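Local coordinates for 5' nucleotidase family protein (Staphylococcus aureus subsp. aureus, PDB 4Q7F) that binds a manganese and a magnesium ion in a calcineurin-like phosphoesterase domain, which is joined to a 5'-nucleotidase C-terminal domain, at residues Ala21-Ser26 against His53-Asp58; Gln64-Asp69 against Lys148-Gly153; Val274-Asp279 against Leu284-Cys289. One frame throughout, in Å; residues are numbered along the deposited sequence.

Contact 1: residues Ala21-Ser26 against His53-Asp58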
# COMPACT_ATOMS: atom_id res chain seq x y z
N ALA A 21 -5.32 28.05 2.39
CA ALA A 21 -5.65 26.77 1.81
C ALA A 21 -4.61 25.73 2.09
O ALA A 21 -3.40 25.99 2.01
CB ALA A 21 -5.87 26.91 0.31
N PHE A 22 -5.10 24.52 2.40
CA PHE A 22 -4.29 23.36 2.64
C PHE A 22 -4.49 22.37 1.53
O PHE A 22 -5.60 21.93 1.29
CB PHE A 22 -4.67 22.70 3.96
CG PHE A 22 -4.29 23.50 5.17
CD1 PHE A 22 -5.15 24.43 5.70
CD2 PHE A 22 -3.06 23.30 5.79
CE1 PHE A 22 -4.81 25.15 6.83
CE2 PHE A 22 -2.71 24.01 6.91
CZ PHE A 22 -3.58 24.95 7.43
N TYR A 23 -3.41 22.04 0.83
CA TYR A 23 -3.42 21.06 -0.25
C TYR A 23 -2.67 19.81 0.16
O TYR A 23 -1.53 19.89 0.67
CB TYR A 23 -2.70 21.63 -1.48
CG TYR A 23 -3.39 22.80 -2.08
CD1 TYR A 23 -4.40 22.60 -3.02
CD2 TYR A 23 -3.05 24.11 -1.72
CE1 TYR A 23 -5.06 23.65 -3.59
CE2 TYR A 23 -3.69 25.18 -2.30
CZ TYR A 23 -4.69 24.94 -3.23
OH TYR A 23 -5.35 25.97 -3.80
N VAL A 24 -3.25 18.66 -0.12
CA VAL A 24 -2.60 17.44 0.25
C VAL A 24 -2.69 16.38 -0.82
O VAL A 24 -3.71 16.24 -1.48
CB VAL A 24 -3.16 16.89 1.60
CG1 VAL A 24 -4.68 16.82 1.59
CG2 VAL A 24 -2.56 15.52 1.93
N VAL A 25 -1.56 15.70 -1.02
CA VAL A 25 -1.48 14.50 -1.85
C VAL A 25 -1.13 13.39 -0.86
O VAL A 25 -0.49 13.63 0.20
CB VAL A 25 -0.45 14.58 -2.99
CG1 VAL A 25 -0.94 15.54 -4.05
CG2 VAL A 25 0.93 14.99 -2.51
N SER A 26 -1.59 12.19 -1.16
CA SER A 26 -1.31 11.05 -0.30
C SER A 26 -1.17 9.82 -1.16
O SER A 26 -1.79 9.72 -2.22
CB SER A 26 -2.43 10.82 0.73
OG SER A 26 -2.09 9.82 1.68
N HIS A 53 1.03 20.57 -10.59
CA HIS A 53 0.64 21.62 -11.53
C HIS A 53 -0.78 22.14 -11.17
O HIS A 53 -1.04 23.33 -11.20
CB HIS A 53 0.71 21.07 -12.95
CG HIS A 53 0.22 22.00 -14.00
ND1 HIS A 53 0.92 23.13 -14.39
CD2 HIS A 53 -0.87 21.94 -14.81
CE1 HIS A 53 0.28 23.73 -15.37
NE2 HIS A 53 -0.81 23.02 -15.64
N VAL A 54 -1.66 21.23 -10.78
CA VAL A 54 -3.03 21.60 -10.40
C VAL A 54 -3.04 22.45 -9.14
O VAL A 54 -3.81 23.40 -9.02
CB VAL A 54 -3.90 20.35 -10.20
CG1 VAL A 54 -5.19 20.69 -9.47
CG2 VAL A 54 -4.20 19.70 -11.55
N ILE A 55 -2.17 22.12 -8.19
CA ILE A 55 -2.06 22.85 -6.94
C ILE A 55 -1.51 24.25 -7.23
O ILE A 55 -2.09 25.27 -6.80
CB ILE A 55 -1.16 22.09 -5.94
CG1 ILE A 55 -1.83 20.79 -5.51
CG2 ILE A 55 -0.87 22.92 -4.70
CD1 ILE A 55 -0.94 19.89 -4.71
N GLU A 56 -0.42 24.28 -7.96
CA GLU A 56 0.23 25.54 -8.31
C GLU A 56 -0.73 26.54 -8.95
O GLU A 56 -0.81 27.69 -8.54
CB GLU A 56 1.47 25.27 -9.18
CG GLU A 56 2.61 24.65 -8.41
CD GLU A 56 3.07 25.53 -7.26
OE1 GLU A 56 3.63 26.61 -7.53
OE2 GLU A 56 2.92 25.14 -6.09
N GLN A 57 -1.47 26.11 -9.97
CA GLN A 57 -2.44 26.99 -10.59
C GLN A 57 -3.54 27.42 -9.61
O GLN A 57 -3.86 28.59 -9.54
CB GLN A 57 -3.06 26.35 -11.84
CG GLN A 57 -2.05 26.18 -12.94
CD GLN A 57 -2.64 25.69 -14.24
OE1 GLN A 57 -2.42 26.30 -15.29
NE2 GLN A 57 -3.39 24.60 -14.18
N ASP A 58 -4.11 26.49 -8.87
CA ASP A 58 -5.23 26.79 -7.96
C ASP A 58 -4.94 27.62 -6.71
O ASP A 58 -5.82 28.29 -6.17
CB ASP A 58 -5.80 25.47 -7.43
CG ASP A 58 -7.15 25.66 -6.75
OD1 ASP A 58 -8.14 25.83 -7.48
OD2 ASP A 58 -7.25 25.58 -5.51
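Tyr23 meets the helix in two ways at once: Ile55 lies over one face of its ring, and Asp58 takes its hydroxyl at the edge. Ile55 CG2 stands 3.6 Å from Tyr23 CG, nearer the root of the ring than its middle, and makes a CH-pi contact over the face, 21° off the ring normal. The two side chains pass each other head to tail, one running outward from the strand and the other inward from the helix, which brings Ile55 CD1 to 4.1 Å from Tyr23 CB. Further along the ring, Tyr23 OH donates to Asp58 OD2 at 2.6 Å, reaching the anti side of that oxygen close to the carboxylate plane. Ring and carboxylate stand almost at right angles. With CG anti to the backbone N (chi1 -167°), Asp58 turns its acid group back to the strand. The same OD2 also forms a salt bridge with Arg273, so this oxygen is gripped by a hydroxyl and a cation, which would favour the charged carboxylate.

Strand 19-25 and helix 48-59 are the first two elements of a beta-alpha-beta unit that strand 65-69 completes. The helix runs antiparallel along the strand, with segment axes 10.0 Å apart, over the face to which Tyr23 and Val25 point, while Phe22 and Val24 reach strand 242-244 of the second sheet.

Packing is slacker toward the C-terminal end of the strand, where Val25 CG1 and Ile55 CD1 are 4.4 Å apart. On the solvent side of the helix the chemistry turns polar: His53 and Gln57, the latter exposed, both bond to Asp297, and Gln57 also reaches Thr299. Glu56 pairs with Lys67 of the neighbouring strand and with Arg59.

Contact 2: residues Gln64-Asp69 against Lys148-Gly153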
# COMPACT_ATOMS: atom_id res chain seq x y z
N GLN A 64 -2.74 32.66 1.36
CA GLN A 64 -1.59 31.83 1.65
C GLN A 64 -2.05 30.39 1.62
O GLN A 64 -3.24 30.12 1.74
CB GLN A 64 -0.94 32.18 3.00
CG GLN A 64 -1.84 32.08 4.20
CD GLN A 64 -1.16 32.60 5.45
OE1 GLN A 64 -0.02 32.25 5.75
NE2 GLN A 64 -1.86 33.43 6.19
N SER A 65 -1.09 29.50 1.43
CA SER A 65 -1.38 28.09 1.31
C SER A 65 -0.20 27.23 1.66
O SER A 65 0.97 27.65 1.52
CB SER A 65 -1.78 27.77 -0.12
OG SER A 65 -0.68 27.94 -1.00
N PHE A 66 -0.53 25.99 2.06
CA PHE A 66 0.42 24.97 2.43
C PHE A 66 0.20 23.71 1.58
O PHE A 66 -0.93 23.39 1.18
CB PHE A 66 0.31 24.63 3.93
CG PHE A 66 0.93 25.66 4.81
CD1 PHE A 66 0.30 26.87 5.04
CD2 PHE A 66 2.16 25.41 5.43
CE1 PHE A 66 0.87 27.82 5.86
CE2 PHE A 66 2.74 26.37 6.24
CZ PHE A 66 2.10 27.58 6.46
N LYS A 67 1.31 23.03 1.33
CA LYS A 67 1.38 21.83 0.49
C LYS A 67 1.96 20.68 1.31
O LYS A 67 3.06 20.77 1.90
CB LYS A 67 2.17 22.20 -0.78
CG LYS A 67 2.30 21.13 -1.83
CD LYS A 67 2.45 21.72 -3.24
CE LYS A 67 3.62 22.66 -3.43
NZ LYS A 67 3.91 22.88 -4.88
N ILE A 68 1.21 19.57 1.34
CA ILE A 68 1.49 18.42 2.18
C ILE A 68 1.50 17.09 1.45
O ILE A 68 0.68 16.86 0.56
CB ILE A 68 0.36 18.30 3.23
CG1 ILE A 68 0.24 19.61 4.01
CG2 ILE A 68 0.55 17.09 4.15
CD1 ILE A 68 -0.97 19.74 4.91
N ASP A 69 2.48 16.25 1.76
CA ASP A 69 2.50 14.84 1.31
C ASP A 69 2.18 13.99 2.52
O ASP A 69 2.87 14.06 3.54
CB ASP A 69 3.82 14.41 0.67
CG ASP A 69 3.76 12.94 0.22
OD1 ASP A 69 3.86 12.08 1.12
OD2 ASP A 69 3.59 12.66 -1.00
N LYS A 148 4.33 20.56 14.44
CA LYS A 148 4.78 21.83 13.84
C LYS A 148 3.75 22.92 14.13
O LYS A 148 2.54 22.69 14.03
CB LYS A 148 4.93 21.66 12.32
CG LYS A 148 5.24 22.92 11.52
CD LYS A 148 5.28 22.60 10.02
CE LYS A 148 5.34 23.85 9.16
NZ LYS A 148 6.52 24.71 9.45
N TYR A 149 4.22 24.11 14.48
CA TYR A 149 3.32 25.22 14.74
C TYR A 149 3.68 26.39 13.83
O TYR A 149 4.86 26.59 13.53
CB TYR A 149 3.44 25.67 16.20
CG TYR A 149 2.97 24.66 17.23
CD1 TYR A 149 1.62 24.49 17.49
CD2 TYR A 149 3.88 23.93 17.98
CE1 TYR A 149 1.18 23.57 18.45
CE2 TYR A 149 3.46 23.02 18.95
CZ TYR A 149 2.11 22.84 19.17
OH TYR A 149 1.68 21.95 20.13
N PHE A 150 2.67 27.12 13.35
CA PHE A 150 2.92 28.34 12.56
C PHE A 150 1.76 29.31 12.72
O PHE A 150 0.67 28.92 13.15
CB PHE A 150 3.20 28.03 11.08
CG PHE A 150 2.08 27.35 10.37
CD1 PHE A 150 1.99 25.96 10.34
CD2 PHE A 150 1.11 28.09 9.71
CE1 PHE A 150 0.96 25.33 9.68
CE2 PHE A 150 0.07 27.46 9.05
CZ PHE A 150 -0.00 26.08 9.03
N GLN A 151 2.00 30.58 12.41
CA GLN A 151 0.96 31.60 12.54
C GLN A 151 0.22 31.92 11.24
O GLN A 151 0.79 31.90 10.15
CB GLN A 151 1.50 32.90 13.15
CG GLN A 151 1.79 32.78 14.63
CD GLN A 151 2.84 31.74 14.91
OE1 GLN A 151 3.91 31.76 14.30
NE2 GLN A 151 2.55 30.82 15.82
N VAL A 152 -1.06 32.21 11.41
CA VAL A 152 -1.93 32.68 10.35
C VAL A 152 -2.58 33.90 10.99
O VAL A 152 -3.48 33.78 11.84
CB VAL A 152 -3.02 31.68 9.96
CG1 VAL A 152 -3.93 32.29 8.89
CG2 VAL A 152 -2.39 30.38 9.48
N GLY A 153 -2.08 35.08 10.62
CA GLY A 153 -2.54 36.31 11.23
C GLY A 153 -2.18 36.23 12.70
O GLY A 153 -1.07 35.86 13.04
O HOH W 1 1.03 30.97 7.72
O HOH W 2 -0.86 35.27 7.88
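Phe66 and Phe150 reach out from opposite directions and lay their rings one on the other. It is an offset stack, centroids 4.1 Å apart and planes tilted by 24°, so the rings lean together at one side: Phe66 CZ comes to 3.3 Å from Phe150 CE2, whereas Phe66 CE2 stays 3.9 Å from Phe150 CZ. Phe150 tucks its CG between the backbone N and the carbonyl carbon (chi1 61°), which swings its ring toward Phe66; together the two rings span a gap of 11.0 Å between Phe66 CA and Phe150 CA. Strand 65-69 belongs to one mixed sheet of the phosphoesterase domain and strand 147-152 to the other, and the stack sits between them, as expected of the layered sandwich of calcineurin-like enzymes. Beyond it, Phe150 rests on Val157 and Val159 of its own sheet, and Phe66 touches Ile20.

Gln64, second to Phe66 in the surface it buries here, works through its amide. Its extended chain carries the group to Val152, whose CG1 lies 3.6 Å from Gln64 NE2. Water 1 donates both its hydrogens across the gap, one to Gln64 OE1 and one to the backbone oxygen of Gln151, each 2.6 Å from the water oxygen, and it lies in the plane of the Phe66 ring at its edge. Water 2 accepts from Gln64 NE2 at 2.7 Å and from Gly153 N at 3.0 Å.

One water donates to the amide oxygen and the other accepts from its nitrogen, so the pair is consistent with only one way round for the amide. The two strands are therefore joined by an apolar stack on one side and by solvent-relayed polar links at the surface margin, where the backbones stand too far apart to pair directly.

Contact 3: residues Val274-Asp279 against Leu284-Cys289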
# COMPACT_ATOMS: atom_id res chain seq x y z
N VAL A 274 -8.46 22.01 1.59
CA VAL A 274 -9.27 22.47 2.69
C VAL A 274 -8.95 23.93 2.86
O VAL A 274 -7.78 24.29 2.96
CB VAL A 274 -8.96 21.71 3.98
CG1 VAL A 274 -9.72 22.31 5.15
CG2 VAL A 274 -9.33 20.24 3.81
N VAL A 275 -9.98 24.78 2.86
CA VAL A 275 -9.81 26.20 3.01
C VAL A 275 -10.41 26.66 4.32
O VAL A 275 -11.53 26.28 4.70
CB VAL A 275 -10.49 27.00 1.87
CG1 VAL A 275 -10.25 28.49 2.04
CG2 VAL A 275 -10.00 26.52 0.51
N LEU A 276 -9.64 27.48 5.02
CA LEU A 276 -10.10 28.08 6.24
C LEU A 276 -10.15 29.58 5.98
O LEU A 276 -9.31 30.10 5.24
CB LEU A 276 -9.14 27.78 7.38
CG LEU A 276 -8.78 26.36 7.76
CD1 LEU A 276 -7.99 26.44 9.06
CD2 LEU A 276 -9.98 25.43 7.93
N SER A 277 -11.16 30.27 6.53
CA SER A 277 -11.28 31.73 6.37
C SER A 277 -11.79 32.39 7.65
O SER A 277 -12.48 31.77 8.45
CB SER A 277 -12.16 32.12 5.16
OG SER A 277 -13.49 31.63 5.28
N THR A 278 -11.41 33.65 7.84
CA THR A 278 -11.79 34.38 9.05
C THR A 278 -13.22 34.93 9.00
O THR A 278 -13.76 35.20 7.94
CB THR A 278 -10.83 35.55 9.31
OG1 THR A 278 -10.79 36.40 8.17
CG2 THR A 278 -9.43 35.04 9.59
N ASP A 279 -13.82 35.06 10.17
CA ASP A 279 -15.16 35.63 10.33
C ASP A 279 -14.95 36.97 11.01
O ASP A 279 -13.80 37.40 11.15
CB ASP A 279 -16.03 34.71 11.20
CG ASP A 279 -15.44 34.46 12.60
OD1 ASP A 279 -14.64 35.29 13.08
OD2 ASP A 279 -15.78 33.42 13.21
N LEU A 284 -10.57 31.83 12.46
CA LEU A 284 -10.55 30.92 11.32
C LEU A 284 -11.56 29.78 11.48
O LEU A 284 -11.65 29.18 12.55
CB LEU A 284 -9.15 30.32 11.16
CG LEU A 284 -8.06 31.27 10.64
CD1 LEU A 284 -6.67 30.70 10.86
CD2 LEU A 284 -8.29 31.57 9.16
N SER A 285 -12.32 29.51 10.43
CA SER A 285 -13.27 28.41 10.43
C SER A 285 -13.20 27.77 9.06
O SER A 285 -12.75 28.38 8.09
CB SER A 285 -14.70 28.87 10.71
OG SER A 285 -15.25 29.54 9.59
N VAL A 286 -13.64 26.53 8.99
CA VAL A 286 -13.62 25.78 7.76
C VAL A 286 -14.59 26.41 6.77
O VAL A 286 -15.78 26.56 7.05
CB VAL A 286 -14.04 24.31 7.97
CG1 VAL A 286 -14.09 23.59 6.63
CG2 VAL A 286 -13.10 23.60 8.93
N GLU A 287 -14.07 26.77 5.60
CA GLU A 287 -14.89 27.33 4.55
C GLU A 287 -15.27 26.22 3.58
O GLU A 287 -16.43 26.05 3.27
CB GLU A 287 -14.14 28.44 3.82
CG GLU A 287 -14.78 28.92 2.54
CD GLU A 287 -14.09 30.14 1.96
OE1 GLU A 287 -13.99 31.16 2.67
OE2 GLU A 287 -13.68 30.10 0.78
N SER A 288 -14.28 25.46 3.13
CA SER A 288 -14.52 24.37 2.19
C SER A 288 -13.56 23.20 2.40
O SER A 288 -12.47 23.35 2.95
CB SER A 288 -14.37 24.90 0.75
OG SER A 288 -13.05 25.33 0.51
N CYS A 289 -13.99 22.03 1.93
CA CYS A 289 -13.23 20.79 2.03
C CYS A 289 -13.64 19.88 0.86
O CYS A 289 -14.76 19.34 0.85
CB CYS A 289 -13.52 20.13 3.37
SG CYS A 289 -12.91 18.45 3.53
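Over one face of the Glu287 carboxylate lies the methyl Val275 CG1, 4.0 Å from Glu287 OE2, the two side chains running alongside each other. Ser277 OG donates to Glu287 OE1 at 2.7 Å from the anti side, tilted 25° out of the carboxylate plane. Ser277 can do this because its OG sits between the backbone N and the carbonyl carbon (chi1 60°). A second flat group, the Val275 carbonyl, takes two N-H groups on the same face of its plane: Glu287 N at 2.7 Å and the longer Ser288 N at 3.3 Å from Val275 O.

That shared acceptor marks a classic beta bulge in the antiparallel hairpin of strands 270-278 and 284-293. Glu287, with its helix-like backbone (psi -50°), is the extra residue, and its side chain leaves on the same face as those of Val275 and Ser277. Val275 N bonds back to Ser288 O within the bulge, and regular pairing resumes beyond it, where Ser277 and Ser285 exchange two backbone bonds.

The opposite face is mainly apolar, though the Thr278 hydroxyl there bonds to Ser18 N. Leu276 CD2 packs 3.8 Å from Val286 CG2, Val274 CG2 lies 4.0 Å from Cys289 SG, and Thr278 CG2 is 3.7 Å from Leu284 CD2. Here Val274 and Cys289 rest on Ala260 and Ile262, and Leu276 and Leu284 on Ile201, all in the second sheet.

All three contacts involve the sheet holding strands 19-25, 65-69 and 270-278: two pack on its opposite faces and the third lies within it. Contact 1 is the buried one, covering the face under helix 48-59 with a mainly apolar packing and one charge-backed hydroxyl bond. Contact 2 lies on the other face near the surface, bridging to the second sheet with aromatic rings and waters. Contact 3 is partly buried, a hairpin held by backbone hydrogen bonds. Strand 19-25 sits between strands 65-69 and 270-278: Tyr23 O bonds to Ile68 N, and Phe22 N to Val274 O. Contacts 2 and 3 meet directly where Val152 CG1 packs 3.7 Å from Leu284 CD1.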